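Local coordinates for DUF416 domain-containing protein (Shewanella baltica, PDB 2Q9R), which is of unknown function but belongs to the DUF416 family, has an all-helical fold and can hold benzoic acid in a pocket, at residues L22-L27 / S103-A108; K13-P18 / S164-I169. All coordinates share one frame; numbering follows the deposited sequence.

Contact 1 of 2, residues L22-L27 / S103-A108; sequences LFATAL and STLLGA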
# COMPACT_ATOMS: atom_id res chain seq x y z
N LEU A 22 -22.20 -5.89 -12.88
CA LEU A 22 -21.79 -6.36 -11.54
C LEU A 22 -20.31 -6.07 -11.24
O LEU A 22 -19.96 -5.52 -10.16
CB LEU A 22 -22.10 -7.87 -11.38
CG LEU A 22 -21.65 -8.60 -10.10
CD1 LEU A 22 -22.16 -7.88 -8.84
CD2 LEU A 22 -22.13 -10.07 -10.11
N PHE A 23 -19.45 -6.49 -12.17
CA PHE A 23 -18.00 -6.25 -12.07
C PHE A 23 -17.69 -4.77 -11.77
O PHE A 23 -16.92 -4.43 -10.85
CB PHE A 23 -17.32 -6.72 -13.39
CG PHE A 23 -15.81 -6.49 -13.43
CD1 PHE A 23 -15.29 -5.28 -13.85
CD2 PHE A 23 -14.92 -7.51 -13.05
CE1 PHE A 23 -13.92 -5.08 -13.91
CE2 PHE A 23 -13.55 -7.31 -13.07
CZ PHE A 23 -13.04 -6.08 -13.47
N ALA A 24 -18.26 -3.89 -12.60
CA ALA A 24 -18.04 -2.44 -12.51
C ALA A 24 -18.66 -1.83 -11.24
O ALA A 24 -18.06 -0.96 -10.57
CB ALA A 24 -18.61 -1.75 -13.80
N THR A 25 -19.83 -2.31 -10.84
CA THR A 25 -20.45 -1.86 -9.59
C THR A 25 -19.55 -2.17 -8.40
O THR A 25 -19.32 -1.29 -7.59
CB THR A 25 -21.82 -2.48 -9.40
OG1 THR A 25 -22.59 -2.11 -10.56
CG2 THR A 25 -22.56 -1.96 -8.12
N ALA A 26 -19.07 -3.41 -8.34
CA ALA A 26 -18.15 -3.84 -7.27
C ALA A 26 -16.88 -2.95 -7.21
O ALA A 26 -16.42 -2.54 -6.13
CB ALA A 26 -17.78 -5.33 -7.47
N LEU A 27 -16.26 -2.70 -8.37
CA LEU A 27 -15.14 -1.77 -8.43
C LEU A 27 -15.51 -0.35 -7.98
O LEU A 27 -14.71 0.32 -7.36
CB LEU A 27 -14.51 -1.73 -9.85
CG LEU A 27 -13.74 -2.97 -10.30
CD1 LEU A 27 -12.99 -2.67 -11.59
CD2 LEU A 27 -12.78 -3.56 -9.17
N SER A 103 -20.50 7.99 -12.08
CA SER A 103 -21.22 8.71 -13.13
C SER A 103 -21.14 7.97 -14.46
O SER A 103 -22.14 7.85 -15.15
CB SER A 103 -20.68 10.12 -13.32
OG SER A 103 -20.76 10.88 -12.13
N THR A 104 -19.94 7.54 -14.84
CA THR A 104 -19.71 6.76 -16.07
C THR A 104 -20.55 5.47 -16.09
O THR A 104 -21.21 5.16 -17.06
CB THR A 104 -18.22 6.42 -16.22
OG1 THR A 104 -17.46 7.64 -16.18
CG2 THR A 104 -17.93 5.65 -17.51
N LEU A 105 -20.56 4.74 -14.98
CA LEU A 105 -21.37 3.50 -14.91
C LEU A 105 -22.88 3.74 -15.03
O LEU A 105 -23.59 3.01 -15.77
CB LEU A 105 -21.02 2.74 -13.63
CG LEU A 105 -21.87 1.51 -13.35
CD1 LEU A 105 -21.89 0.54 -14.59
CD2 LEU A 105 -21.34 0.84 -12.07
N LEU A 106 -23.40 4.72 -14.28
CA LEU A 106 -24.80 5.08 -14.41
C LEU A 106 -25.11 5.53 -15.83
O LEU A 106 -26.13 5.15 -16.39
CB LEU A 106 -25.18 6.21 -13.46
CG LEU A 106 -25.61 5.89 -12.03
CD1 LEU A 106 -25.63 7.17 -11.21
CD2 LEU A 106 -26.97 5.21 -12.04
N GLY A 107 -24.21 6.31 -16.42
CA GLY A 107 -24.41 6.76 -17.80
C GLY A 107 -24.40 5.61 -18.80
O GLY A 107 -25.17 5.61 -19.75
N ALA A 108 -23.54 4.63 -18.56
CA ALA A 108 -23.42 3.46 -19.43
C ALA A 108 -24.65 2.55 -19.35
O ALA A 108 -25.12 2.06 -20.37
CB ALA A 108 -22.16 2.69 -19.09
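Leu105 carries its side of this helix-to-helix contact alone, meeting Ala24 and Thr25 where helix 92-111 runs roughly antiparallel to helix 17-42. The pair illustrates buried helix packing in the core of the all-helical DUF416 fold. At Leu105 the side chain heads straight for the opposing helix: CG lies anti to the backbone N (chi1 174°), and both methyls are carried across the gap. CD1 and CD2 each lie 4.1 Å from Ala24 CB. CD2 also comes alongside the backbone, 3.9 Å from Ala24 C, and within 3.5 Å of Thr25 OG1, the two side chains crossing at about a right angle. Further along the same helix, Leu106 packs on helix 47-62 and Ala108 on helix 114-118. The small side chain of Ala24 lets the leucine sit close, with Ala24 CA and Leu105 CA 7.2 Å apart. Thr25 OG1 is hydrogen-bonded to Gln21 O, its polar need met within helix 17-42, and a methyl can therefore lie against it. With no hydrogen bond between the segments, their adhesion is apolar and van der Waals packing of buried groups.

Contact 2 of 2, residues K13-P18 / S164-I169; sequences KALTLP and SLLEII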
# COMPACT_ATOMS: atom_id res chain seq x y z
N LYS A 13 -14.54 -8.46 -21.79
CA LYS A 13 -15.43 -8.09 -22.90
C LYS A 13 -16.43 -9.22 -23.23
O LYS A 13 -17.55 -8.96 -23.68
CB LYS A 13 -14.61 -7.74 -24.14
CG LYS A 13 -13.83 -6.42 -24.00
CD LYS A 13 -12.79 -6.26 -25.10
CE LYS A 13 -11.96 -4.98 -24.92
NZ LYS A 13 -11.12 -4.66 -26.13
N ALA A 14 -16.02 -10.46 -22.98
CA ALA A 14 -16.88 -11.63 -23.19
C ALA A 14 -18.00 -11.76 -22.16
O ALA A 14 -18.95 -12.50 -22.37
CB ALA A 14 -16.02 -12.90 -23.23
N LEU A 15 -17.95 -11.02 -21.07
CA LEU A 15 -19.08 -10.99 -20.14
C LEU A 15 -20.38 -10.48 -20.77
O LEU A 15 -20.37 -9.67 -21.71
CB LEU A 15 -18.73 -10.11 -18.96
CG LEU A 15 -17.59 -10.63 -18.09
CD1 LEU A 15 -17.41 -9.69 -16.90
CD2 LEU A 15 -17.81 -12.10 -17.61
N THR A 16 -21.51 -10.96 -20.25
CA THR A 16 -22.81 -10.39 -20.61
C THR A 16 -22.93 -9.01 -19.96
O THR A 16 -22.15 -8.66 -19.04
CB THR A 16 -23.95 -11.23 -20.09
OG1 THR A 16 -23.93 -11.18 -18.66
CG2 THR A 16 -23.83 -12.66 -20.57
N LEU A 17 -23.89 -8.22 -20.43
CA LEU A 17 -24.12 -6.89 -19.85
C LEU A 17 -24.29 -6.91 -18.32
O LEU A 17 -23.63 -6.15 -17.62
CB LEU A 17 -25.29 -6.17 -20.54
CG LEU A 17 -25.67 -4.80 -19.95
CD1 LEU A 17 -24.66 -3.78 -20.41
CD2 LEU A 17 -27.11 -4.36 -20.31
N PRO A 18 -25.17 -7.77 -17.80
CA PRO A 18 -25.33 -7.85 -16.34
C PRO A 18 -24.06 -8.29 -15.60
O PRO A 18 -23.76 -7.72 -14.55
CB PRO A 18 -26.50 -8.85 -16.14
CG PRO A 18 -27.10 -9.02 -17.47
CD PRO A 18 -26.11 -8.67 -18.51
N SER A 164 -9.65 -11.86 -9.49
CA SER A 164 -10.49 -12.68 -8.63
C SER A 164 -11.97 -12.33 -8.78
O SER A 164 -12.82 -13.20 -8.80
CB SER A 164 -10.08 -12.49 -7.18
OG SER A 164 -8.87 -13.18 -6.94
N LEU A 165 -12.27 -11.05 -8.88
CA LEU A 165 -13.62 -10.59 -9.15
C LEU A 165 -14.12 -11.10 -10.50
O LEU A 165 -15.26 -11.54 -10.65
CB LEU A 165 -13.64 -9.06 -9.14
CG LEU A 165 -14.96 -8.34 -9.34
CD1 LEU A 165 -16.00 -8.71 -8.23
CD2 LEU A 165 -14.69 -6.81 -9.38
N LEU A 166 -13.26 -11.06 -11.52
CA LEU A 166 -13.67 -11.52 -12.85
C LEU A 166 -13.96 -13.02 -12.84
O LEU A 166 -14.96 -13.48 -13.44
CB LEU A 166 -12.60 -11.19 -13.89
CG LEU A 166 -12.82 -11.64 -15.34
CD1 LEU A 166 -14.14 -11.14 -15.87
CD2 LEU A 166 -11.66 -11.17 -16.22
N GLU A 167 -13.08 -13.77 -12.18
CA GLU A 167 -13.22 -15.22 -12.08
C GLU A 167 -14.49 -15.67 -11.43
O GLU A 167 -15.08 -16.64 -11.86
CB GLU A 167 -12.06 -15.82 -11.29
CG GLU A 167 -10.75 -15.82 -12.03
CD GLU A 167 -9.60 -16.20 -11.13
OE1 GLU A 167 -9.86 -16.67 -10.00
OE2 GLU A 167 -8.44 -16.04 -11.57
N ILE A 168 -14.90 -15.02 -10.34
CA ILE A 168 -16.12 -15.44 -9.68
C ILE A 168 -17.35 -15.11 -10.54
O ILE A 168 -18.28 -15.93 -10.65
CB ILE A 168 -16.21 -15.00 -8.19
CG1 ILE A 168 -17.45 -15.60 -7.53
CG2 ILE A 168 -16.12 -13.48 -8.02
CD1 ILE A 168 -17.28 -15.89 -6.02
N ILE A 169 -17.33 -13.97 -11.21
CA ILE A 169 -18.45 -13.62 -12.10
C ILE A 169 -18.51 -14.52 -13.31
O ILE A 169 -19.59 -14.97 -13.69
CB ILE A 169 -18.39 -12.12 -12.50
CG1 ILE A 169 -18.53 -11.27 -11.22
CG2 ILE A 169 -19.44 -11.74 -13.55
CD1 ILE A 169 -18.22 -9.77 -11.41
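The short connection between helix 8-14 and helix 17-42 offers one example of how a helical protein buries a link: Leu15, within it, points its side chain at helix 153-170. Its CG stands anti to the carbonyl carbon (chi1 -65°), which sends the two methyls out toward two residues one turn apart, Leu166 and Ile169. The closer of the two methyl pairs is Leu15 CD1 with Leu166 CD1, 3.7 Å apart. The same Leu166 methyl also lies 4.1 Å from Leu15 CG, reaching beside the branch point as well as to the end of the chain. The two leucines cross obliquely. In Leu166 the bond leaving the backbone does not aim at the connection; with CG anti to the backbone N (chi1 178°), it is the CD1 branch that closes the distance. The second branch of Leu15 has a looser partner, CD2 standing 4.4 Å from Ile169 CG2. The backbones stay well apart, Leu15 CA and Ile169 CA being 8.5 Å from each other, and no hydrogen bond joins the two segments, so the side chains alone bridge them. All three of these residues are buried.

Polar bonds hold the connection behind Leu15. Thr16 is the N-cap of helix 17-42, its side chain capping a backbone N beyond Pro18, while its own N bonds to Gln19 OE1, a pairing consistent with a capping box. Lys20 NZ bonds to both Lys13 O and Leu15 O, consistent with a favourable match between a charge and carbonyls. Among the neighbouring helices, Leu166 also packs on Phe8, Arg11 and Leu12 of helix 8-14, and Ile169 on Leu22 and Phe23 of helix 17-42.

From the N terminus, the chain passes first through 13-18 and almost at once through 22-27, so both contacts draw on the beginning of helix 17-42. Contact 1 then closes a largely helical loop when helix 92-111 arrives at 103-108. Contact 2 closes a longer one at 164-169, and contact 1 is nested inside it. Their centres lie 13 Å apart, yet the two touch directly: Phe23 O is 3.6 Å from Leu165 CD2, and Leu27 CD2 is 3.8 Å from Leu165 CD2. Helix 17-42 thus lies between helices 92-111 and 153-170, joining early, middle and late parts of the DUF416 fold.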